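Local coordinates for protein sqt1 (Chaetomium thermophilum, PDB 4ZN4) that probably acts as a dedicated chaperone that captures a newly made ribosomal protein, through a WD-repeat beta-propeller, during ribosome biogenesis, at residues S141-T146 with T189-W194; G252-T257 with G327-S332; I323-L328 with A372-Q377; E430-P435 with G442-S447. All coordinates share one frame; numbering follows the deposited sequence.

Contact 1: S141-T146 with T189-W194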
loop_
_atom_site.group_PDB
_atom_site.type_symbol
_atom_site.label_atom_id
_atom_site.label_comp_id
_atom_site.label_asym_id
_atom_site.label_seq_id
_atom_site.Cartn_x
_atom_site.Cartn_y
_atom_site.Cartn_z
ATOM N N SER A 141 -9.761 -13.564 -9.742
ATOM C CA SER A 141 -8.523 -13.285 -9.011
ATOM C C SER A 141 -8.726 -12.522 -7.705
ATOM O O SER A 141 -9.535 -11.600 -7.637
ATOM C CB SER A 141 -7.578 -12.486 -9.896
ATOM O OG SER A 141 -7.326 -13.164 -11.104
ATOM N N ILE A 142 -7.995 -12.917 -6.669
ATOM C CA ILE A 142 -7.915 -12.117 -5.444
ATOM C C ILE A 142 -6.978 -10.924 -5.691
ATOM O O ILE A 142 -5.811 -11.106 -6.024
ATOM C CB ILE A 142 -7.434 -12.950 -4.243
ATOM C CG1 ILE A 142 -8.454 -14.048 -3.920
ATOM C CG2 ILE A 142 -7.215 -12.061 -3.014
ATOM C CD1 ILE A 142 -8.032 -14.938 -2.748
ATOM N N ASN A 143 -7.530 -9.719 -5.574
ATOM C CA ASN A 143 -6.815 -8.468 -5.835
ATOM C C ASN A 143 -6.253 -7.799 -4.593
ATOM O O ASN A 143 -5.307 -7.023 -4.679
ATOM C CB ASN A 143 -7.746 -7.472 -6.522
ATOM C CG ASN A 143 -7.715 -7.589 -8.023
ATOM O OD1 ASN A 143 -6.770 -8.136 -8.593
ATOM N ND2 ASN A 143 -8.754 -7.077 -8.678
ATOM N N ALA A 144 -6.899 -8.050 -3.456
ATOM C CA ALA A 144 -6.570 -7.365 -2.219
ATOM C C ALA A 144 -6.816 -8.255 -1.006
ATOM O O ALA A 144 -7.778 -9.035 -0.972
ATOM C CB ALA A 144 -7.380 -6.074 -2.105
ATOM N N LEU A 145 -5.980 -8.066 0.012
ATOM C CA LEU A 145 -6.033 -8.830 1.253
ATOM C C LEU A 145 -5.701 -7.898 2.408
ATOM O O LEU A 145 -4.831 -7.029 2.262
ATOM C CB LEU A 145 -5.015 -9.969 1.225
ATOM C CG LEU A 145 -5.304 -11.285 0.510
ATOM C CD1 LEU A 145 -4.010 -12.073 0.402
ATOM C CD2 LEU A 145 -6.390 -12.092 1.221
ATOM N N THR A 146 -6.370 -8.046 3.547
ATOM C CA THR A 146 -5.884 -7.344 4.719
ATOM C C THR A 146 -6.314 -8.010 6.028
ATOM O O THR A 146 -7.394 -8.609 6.129
ATOM C CB THR A 146 -6.322 -5.842 4.702
ATOM O OG1 THR A 146 -5.597 -5.122 5.707
ATOM C CG2 THR A 146 -7.808 -5.683 4.940
ATOM N N THR A 189 -19.680 -4.201 -4.909
ATOM C CA THR A 189 -19.084 -3.622 -6.102
ATOM C C THR A 189 -18.757 -4.740 -7.050
ATOM O O THR A 189 -18.792 -5.902 -6.665
ATOM C CB THR A 189 -17.790 -2.844 -5.785
ATOM O OG1 THR A 189 -16.756 -3.776 -5.437
ATOM C CG2 THR A 189 -18.021 -1.860 -4.637
ATOM N N GLU A 190 -18.328 -4.397 -8.254
ATOM C CA GLU A 190 -18.114 -5.432 -9.237
ATOM C C GLU A 190 -16.637 -5.827 -9.316
ATOM O O GLU A 190 -16.305 -6.900 -9.839
ATOM C CB GLU A 190 -18.611 -4.955 -10.605
ATOM C CG GLU A 190 -19.829 -4.014 -10.542
ATOM C CD GLU A 190 -21.141 -4.698 -10.151
ATOM O OE1 GLU A 190 -21.169 -5.945 -10.086
ATOM O OE2 GLU A 190 -22.150 -3.988 -9.921
ATOM N N GLU A 191 -15.754 -5.003 -8.745
ATOM C CA GLU A 191 -14.333 -5.328 -8.747
ATOM C C GLU A 191 -13.579 -4.477 -7.701
ATOM O O GLU A 191 -13.664 -3.248 -7.697
ATOM C CB GLU A 191 -13.796 -5.145 -10.172
ATOM C CG GLU A 191 -12.300 -5.293 -10.410
ATOM C CD GLU A 191 -11.931 -4.983 -11.863
ATOM O OE1 GLU A 191 -10.819 -4.467 -12.109
ATOM O OE2 GLU A 191 -12.766 -5.255 -12.759
ATOM N N ILE A 192 -12.872 -5.150 -6.794
ATOM C CA ILE A 192 -12.141 -4.472 -5.721
ATOM C C ILE A 192 -10.683 -4.193 -6.103
ATOM O O ILE A 192 -9.952 -5.102 -6.487
ATOM C CB ILE A 192 -12.191 -5.300 -4.415
ATOM C CG1 ILE A 192 -13.645 -5.453 -3.961
ATOM C CG2 ILE A 192 -11.363 -4.620 -3.310
ATOM C CD1 ILE A 192 -13.858 -6.433 -2.818
ATOM N N ASN A 193 -10.268 -2.932 -6.005
ATOM C CA ASN A 193 -8.902 -2.560 -6.393
ATOM C C ASN A 193 -7.926 -2.550 -5.220
ATOM O O ASN A 193 -6.758 -2.906 -5.389
ATOM C CB ASN A 193 -8.890 -1.190 -7.077
ATOM C CG ASN A 193 -9.593 -1.215 -8.428
ATOM O OD1 ASN A 193 -9.651 -2.258 -9.075
ATOM N ND2 ASN A 193 -10.155 -0.077 -8.843
ATOM N N TRP A 194 -8.388 -2.120 -4.048
ATOM C CA TRP A 194 -7.517 -2.091 -2.866
ATOM C C TRP A 194 -8.321 -2.167 -1.561
ATOM O O TRP A 194 -9.514 -1.832 -1.530
ATOM C CB TRP A 194 -6.632 -0.820 -2.880
ATOM C CG TRP A 194 -7.422 0.441 -3.042
ATOM C CD1 TRP A 194 -7.695 1.095 -4.208
ATOM C CD2 TRP A 194 -8.090 1.164 -2.002
ATOM N NE1 TRP A 194 -8.482 2.192 -3.955
ATOM C CE2 TRP A 194 -8.735 2.255 -2.615
ATOM C CE3 TRP A 194 -8.192 0.994 -0.616
ATOM C CZ2 TRP A 194 -9.494 3.171 -1.878
ATOM C CZ3 TRP A 194 -8.950 1.908 0.119
ATOM C CH2 TRP A 194 -9.589 2.982 -0.517
HETATM O O HOH W 1 -4.387 -4.732 -3.655
#
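Asn-143 provides the direct polar link of this contact. Its ND2 donates to the backbone O of Ile-192 over 3.2 Å, at an N-H...O angle of 143°, a bent bond whose exact geometry is uncertain because ND2 is crowded by an atom outside the two segments. The side chain leaves the backbone toward strand 192-197: CB already lies against the Ile-192 carbonyl, 3.2 Å from its O, and a chi1 of -89° swings the amide round until ND2 reaches the same oxygen. The methylene CG of Glu-191 flanks the amide, 4.3 Å from ND2.

A bridging water adds a second, softer link. It donates to the O of Asn-143 at 2.7 Å and, weakly, to the O of Asn-193, spanning two carbonyls that lie side by side rather than facing each other.

Apolar contact is light. The Ala-144 methyl points at the other strand, with its CB 4.1 Å from Trp-194 C and 4.4 Å from Ile-192 CG2. So small a side chain suits two backbones whose axes come within 5.8 Å of each other.

Both strands carry a classic beta bulge at the matching place: Asn-143 and Ala-144 face Gly-158, Asn-193 and Trp-194 face Gly-210. Asn-193 points away from Asn-143 and repeats its role, with ND2 bonded to the O of Cys-243 at the start of strand 243-248. At 50° to each other and without a backbone ladder, 142-146 and 192-194 are the first strands of two adjacent four-stranded sheets, the blade-to-blade junction typical of a WD40 beta-propeller.

Contact 2: G252-T257 with G327-S332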
loop_
_atom_site.group_PDB
_atom_site.type_symbol
_atom_site.label_atom_id
_atom_site.label_comp_id
_atom_site.label_asym_id
_atom_site.label_seq_id
_atom_site.Cartn_x
_atom_site.Cartn_y
_atom_site.Cartn_z
ATOM N N GLY A 252 -6.678 8.279 11.539
ATOM C CA GLY A 252 -7.755 7.443 11.026
ATOM C C GLY A 252 -9.115 8.117 10.887
ATOM O O GLY A 252 -10.130 7.438 10.741
ATOM N N LEU A 253 -9.149 9.445 10.941
ATOM C CA LEU A 253 -10.408 10.164 10.798
ATOM C C LEU A 253 -10.667 10.560 9.341
ATOM O O LEU A 253 -11.804 10.796 8.967
ATOM C CB LEU A 253 -10.428 11.402 11.681
ATOM C CG LEU A 253 -10.401 11.123 13.186
ATOM C CD1 LEU A 253 -10.340 12.417 14.007
ATOM C CD2 LEU A 253 -11.606 10.277 13.582
ATOM N N LEU A 254 -9.611 10.612 8.529
ATOM C CA LEU A 254 -9.736 10.984 7.117
ATOM C C LEU A 254 -9.281 9.872 6.196
ATOM O O LEU A 254 -8.310 9.157 6.476
ATOM C CB LEU A 254 -8.924 12.251 6.792
ATOM C CG LEU A 254 -9.353 13.496 7.549
ATOM C CD1 LEU A 254 -8.387 14.655 7.256
ATOM C CD2 LEU A 254 -10.802 13.839 7.152
ATOM N N LEU A 255 -9.962 9.755 5.065
ATOM C CA LEU A 255 -9.603 8.747 4.092
ATOM C C LEU A 255 -9.416 9.427 2.735
ATOM O O LEU A 255 -10.360 9.961 2.196
ATOM C CB LEU A 255 -10.674 7.659 4.013
ATOM C CG LEU A 255 -10.546 6.604 2.909
ATOM C CD1 LEU A 255 -9.297 5.773 3.093
ATOM C CD2 LEU A 255 -11.780 5.689 2.873
ATOM N N ALA A 256 -8.196 9.392 2.201
ATOM C CA ALA A 256 -7.899 10.026 0.904
ATOM C C ALA A 256 -7.867 8.989 -0.209
ATOM O O ALA A 256 -7.180 7.977 -0.089
ATOM C CB ALA A 256 -6.546 10.796 0.974
ATOM N N THR A 257 -8.615 9.221 -1.290
ATOM C CA THR A 257 -8.610 8.282 -2.394
ATOM C C THR A 257 -8.460 9.015 -3.720
ATOM O O THR A 257 -8.880 10.161 -3.862
ATOM C CB THR A 257 -9.912 7.403 -2.445
ATOM O OG1 THR A 257 -11.034 8.226 -2.782
ATOM C CG2 THR A 257 -10.148 6.674 -1.087
ATOM N N GLY A 327 -3.083 20.482 1.058
ATOM C CA GLY A 327 -3.287 20.704 2.479
ATOM C C GLY A 327 -4.510 19.975 3.036
ATOM O O GLY A 327 -5.543 19.863 2.368
ATOM N N LEU A 328 -4.369 19.430 4.241
ATOM C CA LEU A 328 -5.496 18.845 4.968
ATOM C C LEU A 328 -5.835 19.642 6.215
ATOM O O LEU A 328 -4.954 20.242 6.821
ATOM C CB LEU A 328 -5.208 17.405 5.376
ATOM C CG LEU A 328 -4.995 16.369 4.281
ATOM C CD1 LEU A 328 -4.685 15.024 4.907
ATOM C CD2 LEU A 328 -6.197 16.269 3.366
ATOM N N PRO A 329 -7.114 19.624 6.627
ATOM C CA PRO A 329 -7.423 20.322 7.871
ATOM C C PRO A 329 -6.945 19.592 9.119
ATOM O O PRO A 329 -6.827 18.359 9.153
ATOM C CB PRO A 329 -8.950 20.406 7.845
ATOM C CG PRO A 329 -9.370 19.161 7.119
ATOM C CD PRO A 329 -8.302 18.964 6.049
ATOM N N ARG A 330 -6.661 20.389 10.144
ATOM C CA ARG A 330 -6.229 19.884 11.438
ATOM C C ARG A 330 -7.448 19.473 12.261
ATOM O O ARG A 330 -8.362 20.273 12.463
ATOM C CB ARG A 330 -5.413 20.951 12.170
ATOM C CG ARG A 330 -4.927 20.530 13.543
ATOM C CD ARG A 330 -4.087 21.621 14.187
ATOM N NE ARG A 330 -3.410 21.142 15.388
ATOM C CZ ARG A 330 -3.175 21.891 16.462
ATOM N NH1 ARG A 330 -2.546 21.371 17.511
ATOM N NH2 ARG A 330 -3.566 23.159 16.487
ATOM N N LEU A 331 -7.476 18.218 12.701
ATOM C CA LEU A 331 -8.595 17.731 13.507
ATOM C C LEU A 331 -8.121 17.387 14.907
ATOM O O LEU A 331 -7.857 16.217 15.194
ATOM C CB LEU A 331 -9.246 16.501 12.875
ATOM C CG LEU A 331 -9.722 16.581 11.425
ATOM C CD1 LEU A 331 -10.156 15.204 10.976
ATOM C CD2 LEU A 331 -10.829 17.621 11.217
ATOM N N SER A 332 -8.020 18.416 15.751
ATOM C CA SER A 332 -7.502 18.336 17.125
ATOM C C SER A 332 -7.107 19.730 17.597
ATOM O O SER A 332 -7.700 20.727 17.171
ATOM C CB SER A 332 -6.295 17.394 17.237
ATOM O OG SER A 332 -5.181 17.908 16.530
#
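Leu-328, the first residue of its segment to touch, points at strand 254-259 and brings its CD1 to 4.4 Å from CD1 of Leu-254. It follows Gly-327, the last residue of strand 323-327, so the contact starts just where the chain leaves its sheet. Pro-329 comes next and meets the same methyl more loosely: the ring carbon CD lies 4.5 Å from Leu-254 CD1, and the carbonyl O of Pro-329 is about equally near. Arg-330 turns the other way. The chain then brings Leu-331 back, and this residue makes the closest approach. Its CG stands anti to the carbonyl carbon (chi1 -54°), which carries the CD1 branch into the angle between two leucines. That one methyl sits 3.9 Å from CB of Leu-253 and equally far from CG of Leu-254. The two approaches differ in direction: Leu-331 and Leu-254 reach toward each other tip to tip, whereas Leu-331 and Leu-253 cross obliquely.

Leu-254 is thus met along its branched end by three residues of the loop, and every side-chain contact in the set is apolar. Between these two segments the hold is consistent with van der Waals packing and the burial of leucine side chains.

The two segments belong to neighbouring blades. Val-266 of strand 264-268 touches both Leu-254 and Leu-328, while Val-286 of strand 285-289 touches both Leu-254 and Pro-329. Leu-278, in a loop, adds to the cover of Leu-331; the loop after strand 323-327 thus packs on strands 254-259, 264-268 and 285-289 of the preceding blade.

Contact 3: I323-L328 with A372-Q377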
loop_
_atom_site.group_PDB
_atom_site.type_symbol
_atom_site.label_atom_id
_atom_site.label_comp_id
_atom_site.label_asym_id
_atom_site.label_seq_id
_atom_site.Cartn_x
_atom_site.Cartn_y
_atom_site.Cartn_z
ATOM N N ILE A 323 3.523 14.767 -9.072
ATOM C CA ILE A 323 3.099 14.651 -7.684
ATOM C C ILE A 323 2.504 15.997 -7.269
ATOM O O ILE A 323 3.069 17.051 -7.604
ATOM C CB ILE A 323 4.283 14.273 -6.769
ATOM C CG1 ILE A 323 4.850 12.912 -7.186
ATOM C CG2 ILE A 323 3.868 14.255 -5.263
ATOM C CD1 ILE A 323 6.251 12.661 -6.623
ATOM N N LYS A 324 1.351 15.972 -6.602
ATOM C CA LYS A 324 0.758 17.190 -6.052
ATOM C C LYS A 324 0.674 17.056 -4.536
ATOM O O LYS A 324 0.265 16.006 -4.025
ATOM C CB LYS A 324 -0.644 17.459 -6.620
ATOM C CG LYS A 324 -0.722 17.591 -8.129
ATOM C CD LYS A 324 -0.221 18.958 -8.550
ATOM C CE LYS A 324 -0.107 19.088 -10.060
ATOM N NZ LYS A 324 0.068 20.524 -10.379
ATOM N N ILE A 325 1.040 18.118 -3.828
ATOM C CA ILE A 325 0.942 18.155 -2.362
ATOM C C ILE A 325 -0.238 19.054 -1.998
ATOM O O ILE A 325 -0.278 20.227 -2.407
ATOM C CB ILE A 325 2.228 18.712 -1.685
ATOM C CG1 ILE A 325 3.470 17.970 -2.185
ATOM C CG2 ILE A 325 2.093 18.617 -0.160
ATOM C CD1 ILE A 325 3.417 16.424 -2.019
ATOM N N VAL A 326 -1.198 18.502 -1.257
ATOM C CA VAL A 326 -2.437 19.217 -0.925
ATOM C C VAL A 326 -2.620 19.326 0.588
ATOM O O VAL A 326 -2.377 18.358 1.313
ATOM C CB VAL A 326 -3.689 18.498 -1.529
ATOM C CG1 VAL A 326 -4.952 19.312 -1.297
ATOM C CG2 VAL A 326 -3.507 18.257 -3.004
ATOM N N GLY A 327 -3.083 20.482 1.058
ATOM C CA GLY A 327 -3.287 20.704 2.479
ATOM C C GLY A 327 -4.510 19.975 3.036
ATOM O O GLY A 327 -5.543 19.863 2.368
ATOM N N LEU A 328 -4.369 19.430 4.241
ATOM C CA LEU A 328 -5.496 18.845 4.968
ATOM C C LEU A 328 -5.835 19.642 6.215
ATOM O O LEU A 328 -4.954 20.242 6.821
ATOM C CB LEU A 328 -5.208 17.405 5.376
ATOM C CG LEU A 328 -4.995 16.369 4.281
ATOM C CD1 LEU A 328 -4.685 15.024 4.907
ATOM C CD2 LEU A 328 -6.197 16.269 3.366
ATOM N N ALA A 372 2.496 22.308 -3.248
ATOM C CA ALA A 372 3.666 22.070 -4.102
ATOM C C ALA A 372 3.302 21.126 -5.248
ATOM O O ALA A 372 2.408 20.288 -5.100
ATOM C CB ALA A 372 4.802 21.484 -3.295
ATOM N N SER A 373 3.997 21.277 -6.374
ATOM C CA SER A 373 3.873 20.382 -7.522
ATOM C C SER A 373 5.247 19.890 -7.910
ATOM O O SER A 373 6.191 20.676 -8.065
ATOM C CB SER A 373 3.212 21.080 -8.719
ATOM O OG SER A 373 1.990 21.693 -8.338
ATOM N N LEU A 374 5.363 18.591 -8.099
ATOM C CA LEU A 374 6.669 17.994 -8.316
ATOM C C LEU A 374 6.630 17.233 -9.616
ATOM O O LEU A 374 5.613 16.597 -9.913
ATOM C CB LEU A 374 7.027 17.044 -7.165
ATOM C CG LEU A 374 6.665 17.547 -5.768
ATOM C CD1 LEU A 374 6.908 16.477 -4.704
ATOM C CD2 LEU A 374 7.456 18.833 -5.451
ATOM N N GLN A 375 7.714 17.287 -10.397
ATOM C CA GLN A 375 7.776 16.477 -11.619
ATOM C C GLN A 375 9.222 16.207 -11.983
ATOM O O GLN A 375 9.739 16.740 -12.962
ATOM C CB GLN A 375 7.063 17.155 -12.792
ATOM C CG GLN A 375 6.729 16.183 -13.920
ATOM C CD GLN A 375 5.890 16.822 -15.023
ATOM O OE1 GLN A 375 5.704 18.040 -15.053
ATOM N NE2 GLN A 375 5.349 15.992 -15.913
ATOM N N ILE A 376 9.872 15.385 -11.175
ATOM C CA ILE A 376 11.271 15.066 -11.384
ATOM C C ILE A 376 11.373 13.843 -12.276
ATOM O O ILE A 376 12.253 13.751 -13.137
ATOM C CB ILE A 376 11.968 14.804 -10.050
ATOM C CG1 ILE A 376 12.068 16.115 -9.266
ATOM C CG2 ILE A 376 13.333 14.182 -10.277
ATOM C CD1 ILE A 376 12.911 17.193 -9.962
ATOM N N GLN A 377 10.432 12.921 -12.085
ATOM C CA GLN A 377 10.452 11.644 -12.768
ATOM C C GLN A 377 9.644 11.729 -14.060
ATOM O O GLN A 377 9.031 12.750 -14.352
ATOM C CB GLN A 377 9.932 10.539 -11.843
ATOM C CG GLN A 377 10.865 10.330 -10.643
ATOM C CD GLN A 377 10.124 9.826 -9.412
ATOM O OE1 GLN A 377 9.321 10.555 -8.814
ATOM N NE2 GLN A 377 10.395 8.571 -9.025
#
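Ile-323 and Leu-374 meet through flat peptide groups that bond both ways: Ile-323 N donates to Leu-374 O at 2.9 Å, and Leu-374 N to Ile-323 O at 2.8 Å. Ile-325 N continues the ladder to Ala-372 O. The only flat side-chain group to approach is the amide of Gln-377, whose OE1 comes loosely near Ile-323 CD1 and whose NE2 is bonded to Ala-395 O and Ser-401 OG.

On one face of the paired strands sit Ile-323, Ile-325, Ala-372 and Leu-374. The CG2 branch of Ile-323 packs at 3.8 Å against CD1 of Leu-374, their side chains crossing at a slant, and the Ala-372 CB lies 3.9 Å from CG1 of Ile-325. Phe-405 of strand 402-406 and Phe-411, in the loop before strand 412-417, pack on this face from the neighbouring blade.

On the opposite face the pair that meets is polar, Lys-324 with Ser-373. Lys-324 bends at chi2 (-77°), so its chain curls over Ser-373 and NZ donates to Ser-373 OG at 3.0 Å; NZ also bonds Arg-295 O. Replacing this lysine with an alanine would probably leave Ser-373 OG and the Arg-295 carbonyl without their shared donor.

Strands 323-327 and 370-374 are the third and fourth of one propeller blade, joined by a long connection. The pairing therefore divides its work: regular backbone bonds fix the register, the apolar face packs against the phenylalanines of the next blade with the two isoleucines buried, and the lysine on the other face ties the partly open outermost strand to the loop at Arg-295.

Contact 4: E430-P435 with G442-S447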
loop_
_atom_site.group_PDB
_atom_site.type_symbol
_atom_site.label_atom_id
_atom_site.label_comp_id
_atom_site.label_asym_id
_atom_site.label_seq_id
_atom_site.Cartn_x
_atom_site.Cartn_y
_atom_site.Cartn_z
ATOM N N GLU A 430 8.435 1.423 0.752
ATOM C CA GLU A 430 7.936 1.440 2.122
ATOM C C GLU A 430 9.067 1.604 3.134
ATOM O O GLU A 430 10.079 0.906 3.064
ATOM C CB GLU A 430 7.149 0.153 2.414
ATOM C CG GLU A 430 6.383 0.148 3.725
ATOM C CD GLU A 430 5.781 -1.221 4.027
ATOM O OE1 GLU A 430 4.624 -1.472 3.607
ATOM O OE2 GLU A 430 6.465 -2.044 4.677
ATOM N N PHE A 431 8.895 2.531 4.073
ATOM C CA PHE A 431 9.915 2.755 5.097
ATOM C C PHE A 431 9.880 1.676 6.149
ATOM O O PHE A 431 8.803 1.229 6.550
ATOM C CB PHE A 431 9.734 4.122 5.762
ATOM C CG PHE A 431 10.207 5.265 4.911
ATOM C CD1 PHE A 431 11.540 5.669 4.942
ATOM C CD2 PHE A 431 9.336 5.891 4.041
ATOM C CE1 PHE A 431 11.985 6.732 4.143
ATOM C CE2 PHE A 431 9.771 6.955 3.229
ATOM C CZ PHE A 431 11.095 7.365 3.273
ATOM N N VAL A 432 11.058 1.269 6.601
ATOM C CA VAL A 432 11.139 0.361 7.729
ATOM C C VAL A 432 10.764 1.097 9.025
ATOM O O VAL A 432 11.355 2.114 9.354
ATOM C CB VAL A 432 12.529 -0.237 7.857
ATOM C CG1 VAL A 432 12.583 -1.157 9.060
ATOM C CG2 VAL A 432 12.899 -0.984 6.563
ATOM N N LYS A 433 9.784 0.578 9.757
ATOM C CA LYS A 433 9.218 1.313 10.890
ATOM C C LYS A 433 10.177 1.355 12.084
ATOM O O LYS A 433 10.358 2.398 12.712
ATOM C CB LYS A 433 7.877 0.676 11.281
ATOM C CG LYS A 433 6.946 0.622 10.066
ATOM C CD LYS A 433 5.757 -0.327 10.193
ATOM C CE LYS A 433 4.985 -0.359 8.858
ATOM N NZ LYS A 433 5.806 -0.925 7.725
ATOM N N SER A 434 10.850 0.244 12.346
ATOM C CA SER A 434 11.676 0.134 13.540
ATOM C C SER A 434 12.905 -0.702 13.243
ATOM O O SER A 434 13.017 -1.835 13.713
ATOM C CB SER A 434 10.891 -0.505 14.687
ATOM O OG SER A 434 9.778 0.280 15.073
ATOM N N PRO A 435 13.836 -0.156 12.458
ATOM C CA PRO A 435 15.039 -0.938 12.150
ATOM C C PRO A 435 15.911 -1.205 13.380
ATOM O O PRO A 435 15.892 -0.417 14.325
ATOM C CB PRO A 435 15.780 -0.067 11.138
ATOM C CG PRO A 435 15.270 1.344 11.362
ATOM C CD PRO A 435 13.876 1.222 11.922
ATOM N N GLY A 442 13.489 6.004 10.095
ATOM C CA GLY A 442 12.968 7.046 9.220
ATOM C C GLY A 442 13.758 7.228 7.937
ATOM O O GLY A 442 13.267 7.856 6.992
ATOM N N TRP A 443 14.969 6.662 7.896
ATOM C CA TRP A 443 15.880 6.826 6.767
ATOM C C TRP A 443 16.064 5.561 5.915
ATOM O O TRP A 443 16.712 5.618 4.874
ATOM C CB TRP A 443 17.265 7.281 7.269
ATOM C CG TRP A 443 17.250 8.611 7.978
ATOM C CD1 TRP A 443 17.383 8.825 9.319
ATOM C CD2 TRP A 443 17.099 9.905 7.376
ATOM N NE1 TRP A 443 17.315 10.175 9.592
ATOM C CE2 TRP A 443 17.146 10.860 8.415
ATOM C CE3 TRP A 443 16.935 10.348 6.061
ATOM C CZ2 TRP A 443 17.034 12.236 8.176
ATOM C CZ3 TRP A 443 16.825 11.723 5.821
ATOM C CH2 TRP A 443 16.866 12.643 6.875
ATOM N N LEU A 444 15.495 4.424 6.345
ATOM C CA LEU A 444 15.666 3.186 5.582
ATOM C C LEU A 444 14.443 2.880 4.766
ATOM O O LEU A 444 13.358 2.688 5.327
ATOM C CB LEU A 444 15.921 1.967 6.465
ATOM C CG LEU A 444 17.280 1.424 6.848
ATOM C CD1 LEU A 444 17.022 0.184 7.742
ATOM C CD2 LEU A 444 18.108 1.078 5.629
ATOM N N LEU A 445 14.632 2.794 3.455
ATOM C CA LEU A 445 13.544 2.540 2.521
ATOM C C LEU A 445 13.687 1.181 1.808
ATOM O O LEU A 445 14.759 0.865 1.282
ATOM C CB LEU A 445 13.497 3.664 1.468
ATOM C CG LEU A 445 12.282 3.597 0.538
ATOM C CD1 LEU A 445 11.023 4.180 1.255
ATOM C CD2 LEU A 445 12.549 4.318 -0.770
ATOM N N THR A 446 12.601 0.406 1.764
ATOM C CA THR A 446 12.563 -0.841 1.003
ATOM C C THR A 446 11.731 -0.619 -0.245
ATOM O O THR A 446 10.706 0.049 -0.201
ATOM C CB THR A 446 11.965 -1.998 1.828
ATOM O OG1 THR A 446 12.645 -2.061 3.088
ATOM C CG2 THR A 446 12.102 -3.348 1.079
ATOM N N SER A 447 12.196 -1.133 -1.366
ATOM C CA SER A 447 11.467 -0.984 -2.619
ATOM C C SER A 447 11.442 -2.299 -3.368
ATOM O O SER A 447 12.304 -3.160 -3.160
ATOM C CB SER A 447 12.095 0.110 -3.481
ATOM O OG SER A 447 13.395 -0.274 -3.907
HETATM O O HOH W 2 12.960 3.756 7.975
#
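Phe-431 and Leu-445 face each other in the antiparallel pairing of strands 426-431 and 444-449, the first two of a propeller blade. They form a non-hydrogen-bonded pair, and their side chains cross at a slant. Leu-445, with CG anti to its own backbone nitrogen (chi1 -173°), sets CD1 over the centre of the phenyl face, a CH-pi contact of 3.6 Å to the ring centroid and 9° off the normal. Ile-392 and Ala-394 of the adjoining blade also touch this ring. With an alanine in place of the phenylalanine, the Leu-445 methyl would probably lose its aromatic cover and a gap would open toward strand 392-397.

On the other side of the strands, Val-432 CG2 crosses Thr-446 beside OG1, a hydroxyl bonded to Gln-512 and Arg-456. Pro-435 and Leu-444 run past each other in opposite directions, CB to CD1 at 3.6 Å. Glu-430 and Thr-446 exchange two backbone bonds, while Val-432 N donates to Leu-444 O.

Beyond the last bridge the strands part and water 2 fills in: it donates to Val-432 O at 2.7 Å and to Leu-444 O at 2.9 Å, and lies in the plane of the Phe-431 ring at its edge.

Overall arrangement
All four contacts lie in one eight-bladed ring, in different blades and blade junctions of it. Contacts 3 and 4 each join neighbouring strands inside a blade and rely on backbone ladders; contacts 1 and 2 join one blade to the next and have none. Contact 4, on first and second strands, and contact 2 are buried, whereas contacts 1 and 3 are partly buried, the latter at an outermost strand. Contact 2 is wholly apolar; contact 1 mixes one side-chain-to-backbone bond and a water with light apolar contact. Contacts 2 and 3 share Gly-327 and Leu-328, so one chain passes from strand pairing to blade packing. Contacts 1 and 2 also touch, Trp-194 CZ2 lying 3.7 Å from Thr-257 CG2.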